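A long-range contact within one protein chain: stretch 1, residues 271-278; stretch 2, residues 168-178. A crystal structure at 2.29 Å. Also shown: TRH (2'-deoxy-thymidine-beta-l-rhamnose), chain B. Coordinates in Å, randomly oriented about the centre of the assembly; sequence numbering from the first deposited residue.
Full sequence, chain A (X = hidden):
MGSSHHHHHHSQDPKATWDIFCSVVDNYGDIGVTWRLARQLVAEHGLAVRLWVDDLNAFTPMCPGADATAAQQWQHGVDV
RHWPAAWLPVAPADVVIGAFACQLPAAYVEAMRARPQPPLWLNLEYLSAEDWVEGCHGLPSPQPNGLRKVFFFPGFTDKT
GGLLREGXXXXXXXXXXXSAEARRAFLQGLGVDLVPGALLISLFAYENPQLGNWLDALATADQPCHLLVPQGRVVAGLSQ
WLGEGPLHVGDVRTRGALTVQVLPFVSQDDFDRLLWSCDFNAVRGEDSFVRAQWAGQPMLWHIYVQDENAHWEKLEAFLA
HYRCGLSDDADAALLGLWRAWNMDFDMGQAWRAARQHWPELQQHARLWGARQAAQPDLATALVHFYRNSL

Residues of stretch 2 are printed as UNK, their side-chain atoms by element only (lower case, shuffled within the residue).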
# COMPACT_ATOMS: atom_id res chain seq x y z
N PHE A 271 3.08 1.38 -9.56
CA PHE A 271 3.19 0.75 -8.26
C PHE A 271 2.01 -0.18 -8.00
O PHE A 271 2.16 -1.21 -7.32
CB PHE A 271 3.28 1.80 -7.15
CG PHE A 271 3.42 1.23 -5.77
CD1 PHE A 271 4.62 0.68 -5.35
CD2 PHE A 271 2.34 1.23 -4.90
CE1 PHE A 271 4.75 0.14 -4.08
CE2 PHE A 271 2.47 0.70 -3.62
CZ PHE A 271 3.67 0.15 -3.22
N ASP A 272 0.82 0.15 -8.53
CA ASP A 272 -0.29 -0.79 -8.49
C ASP A 272 0.03 -2.04 -9.30
O ASP A 272 -0.25 -3.16 -8.86
CB ASP A 272 -1.57 -0.13 -9.01
CG ASP A 272 -2.21 0.80 -7.99
OD1 ASP A 272 -2.17 0.48 -6.78
OD2 ASP A 272 -2.76 1.84 -8.41
N ARG A 273 0.60 -1.86 -10.49
CA ARG A 273 1.00 -3.01 -11.30
C ARG A 273 2.03 -3.86 -10.58
O ARG A 273 2.02 -5.09 -10.69
CB ARG A 273 1.54 -2.53 -12.65
CG ARG A 273 0.71 -1.44 -13.33
CD ARG A 273 0.68 -1.60 -14.84
NE ARG A 273 1.77 -0.89 -15.50
CZ ARG A 273 2.17 -1.12 -16.75
NH1 ARG A 273 1.57 -2.05 -17.48
NH2 ARG A 273 3.18 -0.42 -17.27
N LEU A 274 2.93 -3.22 -9.82
CA LEU A 274 3.88 -3.96 -9.00
C LEU A 274 3.15 -4.82 -7.97
O LEU A 274 3.41 -6.03 -7.86
CB LEU A 274 4.84 -2.99 -8.31
CG LEU A 274 6.06 -3.62 -7.63
CD1 LEU A 274 6.82 -4.51 -8.60
CD2 LEU A 274 6.97 -2.55 -7.06
N LEU A 275 2.23 -4.22 -7.21
CA LEU A 275 1.50 -4.97 -6.20
C LEU A 275 0.73 -6.13 -6.82
O LEU A 275 0.73 -7.24 -6.28
CB LEU A 275 0.55 -4.04 -5.44
CG LEU A 275 1.16 -2.91 -4.62
CD1 LEU A 275 0.07 -2.02 -4.03
CD2 LEU A 275 2.06 -3.46 -3.52
N TRP A 276 0.06 -5.89 -7.95
CA TRP A 276 -0.70 -6.94 -8.62
C TRP A 276 0.19 -8.07 -9.14
O TRP A 276 -0.31 -9.17 -9.36
CB TRP A 276 -1.51 -6.35 -9.78
CG TRP A 276 -2.40 -5.21 -9.40
CD1 TRP A 276 -2.82 -4.88 -8.14
CD2 TRP A 276 -2.99 -4.24 -10.28
NE1 TRP A 276 -3.63 -3.77 -8.19
CE2 TRP A 276 -3.75 -3.36 -9.49
CE3 TRP A 276 -2.94 -4.03 -11.66
CZ2 TRP A 276 -4.46 -2.29 -10.03
CZ3 TRP A 276 -3.64 -2.97 -12.20
CH2 TRP A 276 -4.39 -2.11 -11.38
N SER A 277 1.49 -7.82 -9.32
CA SER A 277 2.38 -8.78 -9.95
C SER A 277 3.00 -9.76 -8.97
O SER A 277 3.32 -10.89 -9.35
CB SER A 277 3.48 -8.05 -10.72
OG SER A 277 2.98 -7.52 -11.94
N CYS A 278 3.18 -9.36 -7.71
CA CYS A 278 3.90 -10.15 -6.72
C CYS A 278 2.94 -11.04 -5.92
O CYS A 278 1.75 -10.75 -5.79
CB CYS A 278 4.67 -9.23 -5.77
SG CYS A 278 5.72 -8.02 -6.57
N UNK A 168 -12.92 1.85 -11.26
CA UNK A 168 -12.52 0.77 -12.15
C UNK A 168 -11.25 0.06 -11.68
O UNK A 168 -10.63 -0.67 -12.46
c UNK A 168 -12.32 1.30 -13.57
o UNK A 168 -11.17 2.13 -13.65
N UNK A 169 -10.86 0.24 -10.42
CA UNK A 169 -9.60 -0.33 -9.96
C UNK A 169 -9.65 -1.86 -9.93
O UNK A 169 -8.77 -2.52 -10.49
c UNK A 169 -7.75 0.19 -6.56
c UNK A 169 -6.78 0.04 -8.87
c UNK A 169 -7.95 -0.33 -7.98
c UNK A 169 -9.25 0.22 -8.57
N UNK A 170 -10.66 -2.42 -9.27
CA UNK A 170 -10.78 -3.87 -9.19
C UNK A 170 -10.87 -4.50 -10.57
O UNK A 170 -10.27 -5.55 -10.83
c UNK A 170 -10.54 -4.07 -6.29
c UNK A 170 -12.92 -4.84 -6.09
c UNK A 170 -11.99 -4.26 -8.34
c UNK A 170 -11.95 -3.94 -6.85
N UNK A 171 -11.61 -3.86 -11.49
CA UNK A 171 -11.70 -4.38 -12.85
C UNK A 171 -10.36 -4.30 -13.56
O UNK A 171 -9.97 -5.24 -14.27
c UNK A 171 -12.77 -3.62 -13.63
N UNK A 172 -9.63 -3.19 -13.40
CA UNK A 172 -8.30 -3.08 -13.99
C UNK A 172 -7.33 -4.07 -13.37
O UNK A 172 -6.38 -4.51 -14.03
c UNK A 172 -7.77 -1.66 -13.85
c UNK A 172 -7.67 1.73 -12.42
n UNK A 172 -8.23 2.46 -11.46
n UNK A 172 -6.46 1.22 -12.23
c UNK A 172 -8.43 -0.64 -14.77
c UNK A 172 -7.77 0.72 -14.66
n UNK A 172 -8.31 1.51 -13.56
N UNK A 173 -7.54 -4.44 -12.10
CA UNK A 173 -6.69 -5.43 -11.45
C UNK A 173 -6.89 -6.81 -12.08
O UNK A 173 -5.91 -7.50 -12.40
c UNK A 173 -6.08 -6.40 -9.16
n UNK A 173 -8.08 -7.27 -7.99
n UNK A 173 -8.31 -7.94 -5.80
c UNK A 173 -6.72 -6.77 -7.83
c UNK A 173 -8.81 -7.82 -7.02
c UNK A 173 -6.99 -5.47 -9.95
n UNK A 173 -10.04 -8.24 -7.28
N UNK A 174 -8.14 -7.21 -12.27
CA UNK A 174 -8.44 -8.55 -12.77
C UNK A 174 -7.93 -8.73 -14.20
O UNK A 174 -7.36 -9.78 -14.52
c UNK A 174 -10.45 -8.86 -11.28
o UNK A 174 -11.68 -9.01 -11.08
o UNK A 174 -9.62 -8.76 -10.35
c UNK A 174 -9.94 -8.80 -12.70
N UNK A 175 -8.11 -7.73 -15.05
CA UNK A 175 -7.62 -7.83 -16.42
C UNK A 175 -6.11 -7.91 -16.50
O UNK A 175 -5.56 -8.56 -17.40
N UNK A 176 -5.41 -7.26 -15.57
CA UNK A 176 -3.95 -7.32 -15.55
C UNK A 176 -3.47 -8.70 -15.10
O UNK A 176 -2.59 -9.30 -15.74
c UNK A 176 0.87 -6.20 -14.34
c UNK A 176 -1.90 -6.22 -14.53
c UNK A 176 -1.26 -6.95 -13.54
c UNK A 176 0.12 -6.94 -13.45
c UNK A 176 -3.40 -6.23 -14.63
c UNK A 176 0.24 -5.48 -15.33
c UNK A 176 -1.14 -5.49 -15.42
N UNK A 177 -4.03 -9.22 -14.01
CA UNK A 177 -3.60 -10.49 -13.45
C UNK A 177 -4.04 -11.69 -14.28
O UNK A 177 -3.51 -12.79 -14.08
c UNK A 177 -4.11 -9.77 -9.65
n UNK A 177 -3.26 -9.46 -8.67
c UNK A 177 -3.59 -9.58 -11.06
o UNK A 177 -5.25 -10.18 -9.43
c UNK A 177 -4.11 -10.65 -12.02
N UNK A 178 -4.99 -11.51 -15.20
CA UNK A 178 -5.47 -12.60 -16.05
C UNK A 178 -4.83 -12.60 -17.43
O UNK A 178 -5.14 -13.48 -18.24
n UNK A 178 -10.01 -13.17 -14.08
o UNK A 178 -9.65 -11.83 -15.84
c UNK A 178 -7.77 -13.08 -15.01
c UNK A 178 -9.23 -12.64 -15.01
c UNK A 178 -7.00 -12.52 -16.20
O4P TRH B . 5.23 5.90 4.92
P2 TRH B . 4.36 6.51 3.87
O3P TRH B . 5.23 7.27 2.74
O1 TRH B . 3.30 7.55 4.48
C1 TRH B . 3.32 7.79 5.91
C2 TRH B . 2.16 8.70 6.32
O2 TRH B . 1.89 9.69 5.33
C3 TRH B . 2.51 9.45 7.62
O3 TRH B . 3.33 10.58 7.31
C4 TRH B . 3.28 8.52 8.54
O4 TRH B . 2.49 7.35 8.79
OPP TRH B . 3.53 5.37 3.09
P TRH B . 2.27 5.78 2.20
O1P TRH B . 1.17 6.40 2.97
O2P TRH B . 1.77 4.45 1.43
O5' TRH B . 2.81 6.74 1.02
C5' TRH B . 3.50 6.18 -0.09
C4' TRH B . 2.98 6.84 -1.36
O4' TRH B . 4.03 6.68 -2.36
C3' TRH B . 1.81 6.04 -1.89
O3' TRH B . 1.16 6.79 -2.93
C2' TRH B . 2.57 4.90 -2.51
C1' TRH B . 3.46 5.79 -3.35
N11 TRH B . 4.52 5.08 -4.09
C21 TRH B . 4.66 5.32 -5.40
O21 TRH B . 3.90 6.10 -5.97
N31 TRH B . 5.65 4.68 -6.13
C41 TRH B . 6.53 3.80 -5.52
O41 TRH B . 7.40 3.25 -6.19
C51 TRH B . 6.40 3.55 -4.16
C5A TRH B . 7.27 2.66 -3.53
C61 TRH B . 5.40 4.19 -3.43
O HOH W 1 -4.02 2.64 -11.00

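Position 168 carries one carbon and then one oxygen, and nothing of stretch 1 lies within reach: Ser-168, at the N-cap of the helix though its side chain makes no capping bond. Position 169 has four carbons forked at the second, one of which lies 3.5 Å from CZ2 of Trp-276, at the edge of the indole. The forked, wholly apolar chain is Leu-169, well suited to a buried place beside an aromatic rim. Position 170 has the same forked pattern but stays clear of stretch 1; it is Leu-170. Position 171 bears a single carbon, far from the contact: Ala-171, exposed.

Position 172 shows three carbons, a nitrogen, and a carbon carrying two more nitrogens, the guanidinium of arginine. In Arg-172, NE donates to Ser-168 OG at 2.9 Å, while NH1 comes within 4.0 Å of Trp-276 CH2. A water sits between the two helices here, accepting a weak bond from Arg-172 NH1 (3.1 Å) and lying 3.0 Å from Asp-272 OD2.

Position 173 repeats that pattern, and one of its aliphatic carbons sits 3.6 Å from the centroid of the five-membered ring of Trp-276, almost on the ring normal. This is Arg-173: its CG makes a CH-pi contact while its charged end leads away. Long arginine chains serve such places because their methylenes can cover a ring and their charge can be met further out. At position 174 two carbons end in two oxygens, which makes it Asp-174; its OD2 forms a salt bridge with Arg-173 NH2 at 3.1 Å. Position 175 has no side-chain atoms and is Gly-175, on the exposed side of the helix.

Position 176 has one carbon followed by a six-carbon ring, pointing toward stretch 1: Phe-176. The edge of Trp-276 meets its face in an offset aromatic pair, centroids 5.7 Å apart and planes at 60°. Ser-277 OG approaches the phenyl edge, 3.3 Å from CE2, while donating to Arg-273 O within its own helix. Position 177 has three carbons, the third carrying one oxygen and one nitrogen, as in an amide. Gln-177 can therefore donate, and its NE2 bonds to Trp-276 O at 3.0 Å. Position 178 has the same make-up but lies out of reach: Gln-178.

The contact works as a knob in a hole. Trp-276 sits among Leu-169, Arg-173, Phe-176 and Gln-177, holding together helices that cross at 56°, with one direct hydrogen bond adding polar definition to largely apolar packing.

Stretch 2 168-178: SLLARRDGFQQ
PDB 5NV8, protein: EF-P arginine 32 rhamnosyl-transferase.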